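Long-range contacts in flavin-dependent monooxygenase, oxygenase subunit HsaA (Rhodococcus sp., PDB 2RFQ), which uses reduced FMN and oxygen to hydroxylate the phenolic secosteroid 3-HSA to the catechol 3,4-DHSA during cholesterol breakdown: residues 236-241 with 368-373; 295-300 with 324-329; 98-103 with 203-208. One frame throughout, in Å; residues are numbered along the deposited sequence.

Contact 1 of 3, residues 236-241 with 368-373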
# COMPACT_ATOMS: atom_id res chain seq x y z
N ILE A 236 25.81 -11.78 -6.07
CA ILE A 236 26.80 -10.71 -6.24
C ILE A 236 26.36 -9.61 -7.20
O ILE A 236 26.50 -8.40 -6.88
CB ILE A 236 28.14 -11.35 -6.73
CG1 ILE A 236 28.74 -12.19 -5.58
CG2 ILE A 236 29.11 -10.28 -7.27
CD1 ILE A 236 29.41 -11.35 -4.43
N HIS A 237 25.88 -10.00 -8.38
CA HIS A 237 25.58 -8.97 -9.39
C HIS A 237 24.29 -8.23 -9.02
O HIS A 237 24.29 -6.99 -8.93
CB HIS A 237 25.58 -9.56 -10.79
CG HIS A 237 25.14 -8.61 -11.86
ND1 HIS A 237 25.72 -7.37 -12.04
CD2 HIS A 237 24.16 -8.71 -12.79
CE1 HIS A 237 25.11 -6.75 -13.04
NE2 HIS A 237 24.16 -7.54 -13.51
N PRO A 238 23.19 -8.96 -8.76
CA PRO A 238 22.00 -8.19 -8.36
C PRO A 238 22.19 -7.32 -7.09
O PRO A 238 21.63 -6.21 -7.02
CB PRO A 238 20.93 -9.27 -8.15
CG PRO A 238 21.35 -10.36 -9.12
CD PRO A 238 22.87 -10.40 -8.91
N THR A 239 22.97 -7.78 -6.12
CA THR A 239 23.23 -6.94 -4.93
C THR A 239 24.03 -5.67 -5.34
O THR A 239 23.80 -4.58 -4.78
CB THR A 239 23.95 -7.74 -3.83
OG1 THR A 239 23.10 -8.83 -3.44
CG2 THR A 239 24.25 -6.85 -2.58
N THR A 240 24.91 -5.80 -6.34
CA THR A 240 25.63 -4.62 -6.88
C THR A 240 24.69 -3.57 -7.50
O THR A 240 25.01 -2.38 -7.55
CB THR A 240 26.81 -5.02 -7.79
OG1 THR A 240 28.04 -4.54 -7.18
CG2 THR A 240 26.72 -4.38 -9.16
N ILE A 241 23.52 -4.03 -7.94
CA ILE A 241 22.48 -3.18 -8.48
C ILE A 241 21.57 -2.59 -7.39
O ILE A 241 21.15 -1.44 -7.49
CB ILE A 241 21.65 -4.01 -9.54
CG1 ILE A 241 22.57 -4.46 -10.68
CG2 ILE A 241 20.35 -3.28 -9.96
CD1 ILE A 241 23.39 -3.31 -11.34
N HIS A 368 16.68 -1.82 -14.11
CA HIS A 368 17.63 -2.92 -14.35
C HIS A 368 16.94 -4.29 -14.24
O HIS A 368 16.11 -4.50 -13.35
CB HIS A 368 18.80 -2.81 -13.34
CG HIS A 368 19.98 -3.63 -13.71
ND1 HIS A 368 20.02 -5.00 -13.56
CD2 HIS A 368 21.17 -3.28 -14.26
CE1 HIS A 368 21.19 -5.46 -14.00
NE2 HIS A 368 21.90 -4.43 -14.43
N ALA A 369 17.30 -5.21 -15.14
CA ALA A 369 16.70 -6.55 -15.12
C ALA A 369 16.79 -7.20 -13.76
O ALA A 369 15.87 -7.94 -13.37
CB ALA A 369 17.38 -7.46 -16.14
N ALA A 370 17.90 -6.95 -13.05
CA ALA A 370 18.13 -7.60 -11.75
C ALA A 370 17.23 -7.04 -10.63
O ALA A 370 17.18 -7.60 -9.52
CB ALA A 370 19.62 -7.50 -11.36
N ASN A 371 16.53 -5.93 -10.90
CA ASN A 371 15.56 -5.37 -9.96
C ASN A 371 14.12 -5.81 -10.20
O ASN A 371 13.24 -5.50 -9.38
CB ASN A 371 15.59 -3.84 -9.95
CG ASN A 371 16.78 -3.26 -9.23
OD1 ASN A 371 17.31 -2.19 -9.62
ND2 ASN A 371 17.20 -3.91 -8.18
N ASP A 372 13.85 -6.50 -11.31
CA ASP A 372 12.48 -6.91 -11.57
C ASP A 372 12.00 -7.79 -10.41
O ASP A 372 12.58 -8.86 -10.17
CB ASP A 372 12.35 -7.69 -12.86
CG ASP A 372 10.90 -8.00 -13.17
OD1 ASP A 372 10.26 -7.21 -13.89
OD2 ASP A 372 10.38 -8.94 -12.57
N PRO A 373 10.98 -7.31 -9.65
CA PRO A 373 10.72 -8.03 -8.39
C PRO A 373 9.95 -9.31 -8.57
O PRO A 373 10.27 -10.33 -7.91
CB PRO A 373 9.95 -7.01 -7.54
CG PRO A 373 9.24 -6.13 -8.59
CD PRO A 373 10.15 -6.09 -9.79

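Contact 2 of 3, residues 295-300 with 324-329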
# COMPACT_ATOMS: atom_id res chain seq x y z
N ARG A 295 19.52 -4.23 6.12
CA ARG A 295 19.71 -5.42 6.98
C ARG A 295 19.58 -6.70 6.18
O ARG A 295 20.40 -7.59 6.32
CB ARG A 295 18.70 -5.42 8.11
CG ARG A 295 19.08 -4.47 9.26
CD ARG A 295 18.09 -4.66 10.38
NE ARG A 295 18.23 -3.65 11.43
CZ ARG A 295 19.07 -3.76 12.46
NH1 ARG A 295 19.83 -4.84 12.62
NH2 ARG A 295 19.15 -2.78 13.36
N GLN A 296 18.56 -6.77 5.32
CA GLN A 296 18.40 -7.99 4.51
C GLN A 296 19.45 -8.11 3.41
O GLN A 296 20.05 -9.18 3.19
CB GLN A 296 17.00 -8.04 3.90
CG GLN A 296 15.95 -8.13 5.00
CD GLN A 296 14.56 -8.40 4.47
OE1 GLN A 296 14.05 -7.64 3.63
NE2 GLN A 296 13.94 -9.49 4.95
N LEU A 297 19.69 -7.00 2.70
CA LEU A 297 20.64 -7.04 1.59
C LEU A 297 22.04 -7.41 2.05
O LEU A 297 22.68 -8.29 1.48
CB LEU A 297 20.65 -5.68 0.86
CG LEU A 297 21.38 -5.70 -0.48
CD1 LEU A 297 20.53 -6.41 -1.57
CD2 LEU A 297 21.63 -4.28 -0.89
N SER A 298 22.52 -6.73 3.09
CA SER A 298 23.82 -7.05 3.65
C SER A 298 23.81 -8.39 4.42
O SER A 298 24.79 -9.16 4.38
CB SER A 298 24.32 -5.89 4.49
OG SER A 298 23.58 -5.73 5.68
N GLY A 299 22.68 -8.68 5.09
CA GLY A 299 22.52 -9.92 5.88
C GLY A 299 22.66 -11.19 5.06
O GLY A 299 23.37 -12.14 5.47
N ASN A 300 21.96 -11.25 3.93
CA ASN A 300 22.05 -12.43 3.09
C ASN A 300 23.46 -12.60 2.53
O ASN A 300 23.97 -13.71 2.46
CB ASN A 300 21.01 -12.35 1.96
CG ASN A 300 19.59 -12.48 2.46
OD1 ASN A 300 18.68 -11.76 1.97
ND2 ASN A 300 19.36 -13.39 3.40
N ARG A 324 15.04 -12.85 -3.31
CA ARG A 324 13.78 -12.34 -2.76
C ARG A 324 13.98 -10.99 -2.07
O ARG A 324 13.29 -10.03 -2.36
CB ARG A 324 13.20 -13.36 -1.77
CG ARG A 324 11.96 -12.85 -1.02
CD ARG A 324 11.65 -13.73 0.22
NE ARG A 324 12.63 -13.47 1.27
CZ ARG A 324 12.81 -14.22 2.35
NH1 ARG A 324 12.07 -15.34 2.57
NH2 ARG A 324 13.72 -13.85 3.24
N ASP A 325 14.94 -10.93 -1.15
CA ASP A 325 15.14 -9.74 -0.34
C ASP A 325 15.84 -8.63 -1.10
O ASP A 325 15.71 -7.46 -0.75
CB ASP A 325 15.94 -10.11 0.92
CG ASP A 325 15.15 -11.02 1.87
OD1 ASP A 325 13.89 -11.06 1.80
OD2 ASP A 325 15.81 -11.69 2.69
N GLN A 326 16.63 -9.01 -2.11
CA GLN A 326 17.40 -8.06 -2.89
C GLN A 326 16.49 -7.21 -3.79
O GLN A 326 16.55 -5.96 -3.77
CB GLN A 326 18.51 -8.76 -3.68
CG GLN A 326 19.12 -7.87 -4.77
CD GLN A 326 18.49 -8.13 -6.10
OE1 GLN A 326 18.22 -9.29 -6.45
NE2 GLN A 326 18.25 -7.07 -6.89
N VAL A 327 15.63 -7.86 -4.57
CA VAL A 327 14.65 -7.06 -5.32
C VAL A 327 13.77 -6.24 -4.36
O VAL A 327 13.45 -5.07 -4.62
CB VAL A 327 13.79 -7.90 -6.30
CG1 VAL A 327 14.70 -8.66 -7.30
CG2 VAL A 327 12.86 -8.85 -5.56
N ARG A 328 13.43 -6.83 -3.22
CA ARG A 328 12.59 -6.10 -2.27
C ARG A 328 13.31 -4.89 -1.66
O ARG A 328 12.67 -3.88 -1.41
CB ARG A 328 12.06 -7.01 -1.16
CG ARG A 328 10.75 -6.45 -0.54
CD ARG A 328 9.89 -7.62 0.04
NE ARG A 328 8.59 -7.22 0.60
CZ ARG A 328 7.52 -6.92 -0.13
NH1 ARG A 328 7.58 -6.94 -1.47
NH2 ARG A 328 6.37 -6.59 0.46
N ALA A 329 14.62 -5.01 -1.44
CA ALA A 329 15.41 -3.91 -0.88
C ALA A 329 15.35 -2.71 -1.82
O ALA A 329 15.16 -1.56 -1.39
CB ALA A 329 16.83 -4.35 -0.68
O HOH W 1 14.63 -5.93 1.61

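Contact 3 of 3, residues 98-103 with 203-208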
# COMPACT_ATOMS: atom_id res chain seq x y z
N LEU A 98 37.66 -14.44 -11.97
CA LEU A 98 37.16 -15.76 -12.35
C LEU A 98 37.64 -16.17 -13.74
O LEU A 98 37.64 -17.36 -14.06
CB LEU A 98 35.63 -15.83 -12.27
CG LEU A 98 34.96 -15.43 -10.94
CD1 LEU A 98 33.44 -15.37 -11.10
CD2 LEU A 98 35.33 -16.42 -9.88
N PHE A 99 38.07 -15.19 -14.55
CA PHE A 99 38.61 -15.49 -15.87
C PHE A 99 39.97 -16.18 -15.71
O PHE A 99 40.57 -16.19 -14.62
CB PHE A 99 38.80 -14.22 -16.72
CG PHE A 99 37.53 -13.70 -17.37
CD1 PHE A 99 37.37 -13.72 -18.76
CD2 PHE A 99 36.52 -13.11 -16.59
CE1 PHE A 99 36.21 -13.18 -19.37
CE2 PHE A 99 35.36 -12.58 -17.19
CZ PHE A 99 35.21 -12.60 -18.57
N SER A 100 40.47 -16.72 -16.82
CA SER A 100 41.79 -17.35 -16.83
C SER A 100 42.85 -16.38 -16.30
O SER A 100 42.74 -15.14 -16.45
CB SER A 100 42.14 -17.78 -18.26
OG SER A 100 42.37 -16.63 -19.06
N GLN A 101 43.91 -16.96 -15.72
CA GLN A 101 45.05 -16.18 -15.28
C GLN A 101 45.58 -15.32 -16.43
O GLN A 101 45.99 -14.17 -16.22
CB GLN A 101 46.15 -17.11 -14.76
CG GLN A 101 47.42 -16.39 -14.36
CD GLN A 101 47.29 -15.61 -13.07
OE1 GLN A 101 46.48 -15.94 -12.20
NE2 GLN A 101 48.10 -14.55 -12.94
N GLN A 102 45.57 -15.87 -17.64
CA GLN A 102 46.11 -15.15 -18.80
C GLN A 102 45.29 -13.92 -19.10
O GLN A 102 45.84 -12.86 -19.41
CB GLN A 102 46.17 -16.07 -20.02
CG GLN A 102 46.85 -15.46 -21.23
CD GLN A 102 46.81 -16.41 -22.44
OE1 GLN A 102 46.50 -17.61 -22.31
NE2 GLN A 102 47.13 -15.88 -23.62
N ALA A 103 43.96 -14.04 -18.99
CA ALA A 103 43.08 -12.88 -19.20
C ALA A 103 43.34 -11.78 -18.15
O ALA A 103 43.42 -10.59 -18.48
CB ALA A 103 41.62 -13.31 -19.14
N PRO A 203 39.93 -14.09 -28.21
CA PRO A 203 40.55 -15.40 -27.98
C PRO A 203 39.87 -16.18 -26.86
O PRO A 203 39.32 -15.58 -25.93
CB PRO A 203 41.98 -15.04 -27.59
CG PRO A 203 41.85 -13.68 -26.97
CD PRO A 203 40.80 -12.98 -27.78
N THR A 204 39.92 -17.51 -26.96
CA THR A 204 39.34 -18.44 -25.99
C THR A 204 39.59 -18.05 -24.54
O THR A 204 38.66 -18.05 -23.71
CB THR A 204 39.86 -19.86 -26.23
OG1 THR A 204 39.51 -20.26 -27.56
CG2 THR A 204 39.27 -20.84 -25.22
N HIS A 205 40.83 -17.69 -24.22
CA HIS A 205 41.17 -17.41 -22.81
C HIS A 205 40.47 -16.17 -22.25
O HIS A 205 40.45 -15.97 -21.04
CB HIS A 205 42.70 -17.34 -22.61
CG HIS A 205 43.33 -16.09 -23.12
ND1 HIS A 205 43.74 -15.93 -24.43
CD2 HIS A 205 43.65 -14.93 -22.49
CE1 HIS A 205 44.27 -14.74 -24.59
NE2 HIS A 205 44.23 -14.11 -23.42
N ARG A 206 39.92 -15.35 -23.14
CA ARG A 206 39.22 -14.12 -22.74
C ARG A 206 37.69 -14.28 -22.74
O ARG A 206 36.95 -13.29 -22.77
CB ARG A 206 39.64 -12.98 -23.67
CG ARG A 206 41.07 -12.52 -23.45
CD ARG A 206 41.29 -11.22 -24.21
NE ARG A 206 42.70 -10.86 -24.29
CZ ARG A 206 43.19 -10.06 -25.23
NH1 ARG A 206 42.39 -9.55 -26.16
NH2 ARG A 206 44.49 -9.77 -25.25
N VAL A 207 37.22 -15.52 -22.67
CA VAL A 207 35.78 -15.78 -22.64
C VAL A 207 35.43 -16.69 -21.47
O VAL A 207 36.10 -17.70 -21.26
CB VAL A 207 35.30 -16.39 -23.99
CG1 VAL A 207 33.79 -16.69 -23.94
CG2 VAL A 207 35.62 -15.44 -25.11
N LEU A 208 34.40 -16.32 -20.70
CA LEU A 208 34.05 -17.10 -19.51
C LEU A 208 32.57 -17.42 -19.46
O LEU A 208 31.74 -16.52 -19.52
CB LEU A 208 34.43 -16.32 -18.24
CG LEU A 208 34.09 -16.99 -16.90
CD1 LEU A 208 34.81 -18.31 -16.70
CD2 LEU A 208 34.43 -16.04 -15.75
O HOH W 2 38.74 -17.04 -19.04

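Contact 1 of 3, residues 236-241 with 368-373
I241 lies across the flat of the H368 imidazole, its side chain running at about a right angle to that of the histidine. The carbon doing the work is CG1 of I241, which sits 3.7 Å from the centroid of the H368 ring and nearly on the ring normal, a clean CH-pi contact over the centre of one face. Beyond it, CD1 of I241 reaches 3.6 Å from NE2 of H368, while CG2 of I241 comes down at the amide end of N371. The first torsion of H368 (chi1 -165°) sets CG anti to the backbone N, on the side of the 236-241 segment, where the ring meets I241. H237, one turn ahead of I241, comes up beside the same imidazole; the two ring centroids are 5.5 Å apart with planes at 68°, an oblique pairing. Beside this pair, CB of P238 meets CB of A370 at 3.9 Å, next to the kink where the proline nitrogen has no bond to the preceding turn.

The rotation of H368 is fixed from within its own segment: A370 N donates to ND1 of H368 at 2.9 Å, close to straight (163°) and in the ring plane. An alanine in place of H368 would probably leave A370 N without this acceptor and open a gap beneath CG1 and CD1 of I241. H368 and A369 are FMN-binding positions by similarity, as are W84, which packs on I241, and Y120, edge-to-face with H237. No clear hydrogen bond joins the two segments, so apolar packing and ring contacts carry the join; the imidazole is steered by one bond in its plane and by a hydrocarbon cover on one face, consistent with a ring held at a set angle beside the probable flavin site.

Contact 2 of 3, residues 295-300 with 324-329
Q296 and N300 both close on D325, whose carboxylate is held in place by the residue just before it. R324 grips D325 side-on, NE to OD1 at 2.8 Å and NH2 to OD2 at 3.1 Å, a salt bridge within one helix. The Q296 amide lies stacked on the D325 carboxylate, planes 23° apart, with NE2 of Q296 3.5 Å from OD1 of D325. Both groups find their polar partners across the tetramer: S288 of the second subunit hydrogen-bonds D325 OD1, and D291 of that subunit takes a bond from Q296 NE2. Water 1 adds a bridge, donating to OE1 of Q296 (2.7 Å) and to the backbone O of D325 (3.0 Å). At Q326 the contact turns apolar: CD1 of L297 rests 3.7 Å from CB of Q326. A329 ends the walk, its CB 4.3 Å from CB of L297.

The short segments run roughly antiparallel, at 146°, with axes 8.7 Å apart, as successive helices of the acyl-CoA dehydrogenase C-terminal bundle. Helix 233-266 packs on L297 and Q326, helix 373-384 covers V327, and the second subunit lies against the D325 side.

Contact 3 of 3, residues 98-103 with 203-208
The carbonyl oxygen of H205 takes two bonds: OG of S100 donates to it at 2.8 Å, tilted 24° from the carbonyl plane, and water 2 donates to it at 2.8 Å. That water in turn accepts from S100 N, so the serine reaches this oxygen directly through OG and through the water from its N-H. OG of S100 works twice, since it also accepts from A103 N at 3.0 Å as the N-cap of helix 101-108. Its first torsion sets OG between the backbone N and the carbonyl carbon (chi1 69°), where it can face both partners.

The H205 imidazole is sandwiched. On one face lies the Q102 amide, stacked with planes 10° apart, NE2 of Q102 being 3.2 Å from CE1 of H205; CG of R206 lies against the opposite face, toward its rim. D106, farther along helix 101-108, accepts from H205 NE2 and forms a salt bridge with R206 NE.

Further along, the packing turns apolar. CB of L208 stands 3.7 Å from the centroid of the F99 ring, almost on its normal, a CH-pi contact over the centre. CD2 of L208 fills in beside it, 3.7 Å from CB of L98, and the F99 rim carries CE1 to 3.5 Å from the O of R206.

Chemically, the two halves do different jobs: the serine ties the start of a helix to the turn ahead of strand 207-209 by directed bonds, while L208 seals the buried side with hydrocarbon, leaving the polar links toward the partly exposed edge.

Contact 3 closes first along the chain, and contacts 1 and 2 follow, both segments of contact 2 between those of contact 1. Contacts 1 and 2 are neighbours in the C-terminal helical region, their centres about 11 Å apart; NE2 of Q326 on helix 316-344 probably hydrogen-bonds O of A370 at 2.9 Å, so that helix serves both. Contact 3 sits apart, its centre about 25 Å from that of contact 1 and 31 Å from that of contact 2. Through helix 101-108 it joins the helical and beta parts of this acyl-CoA dehydrogenase-like fold, while contacts 1 and 2 hold the helical part together, contact 1 beside the probable FMN site and contact 2 at a subunit interface.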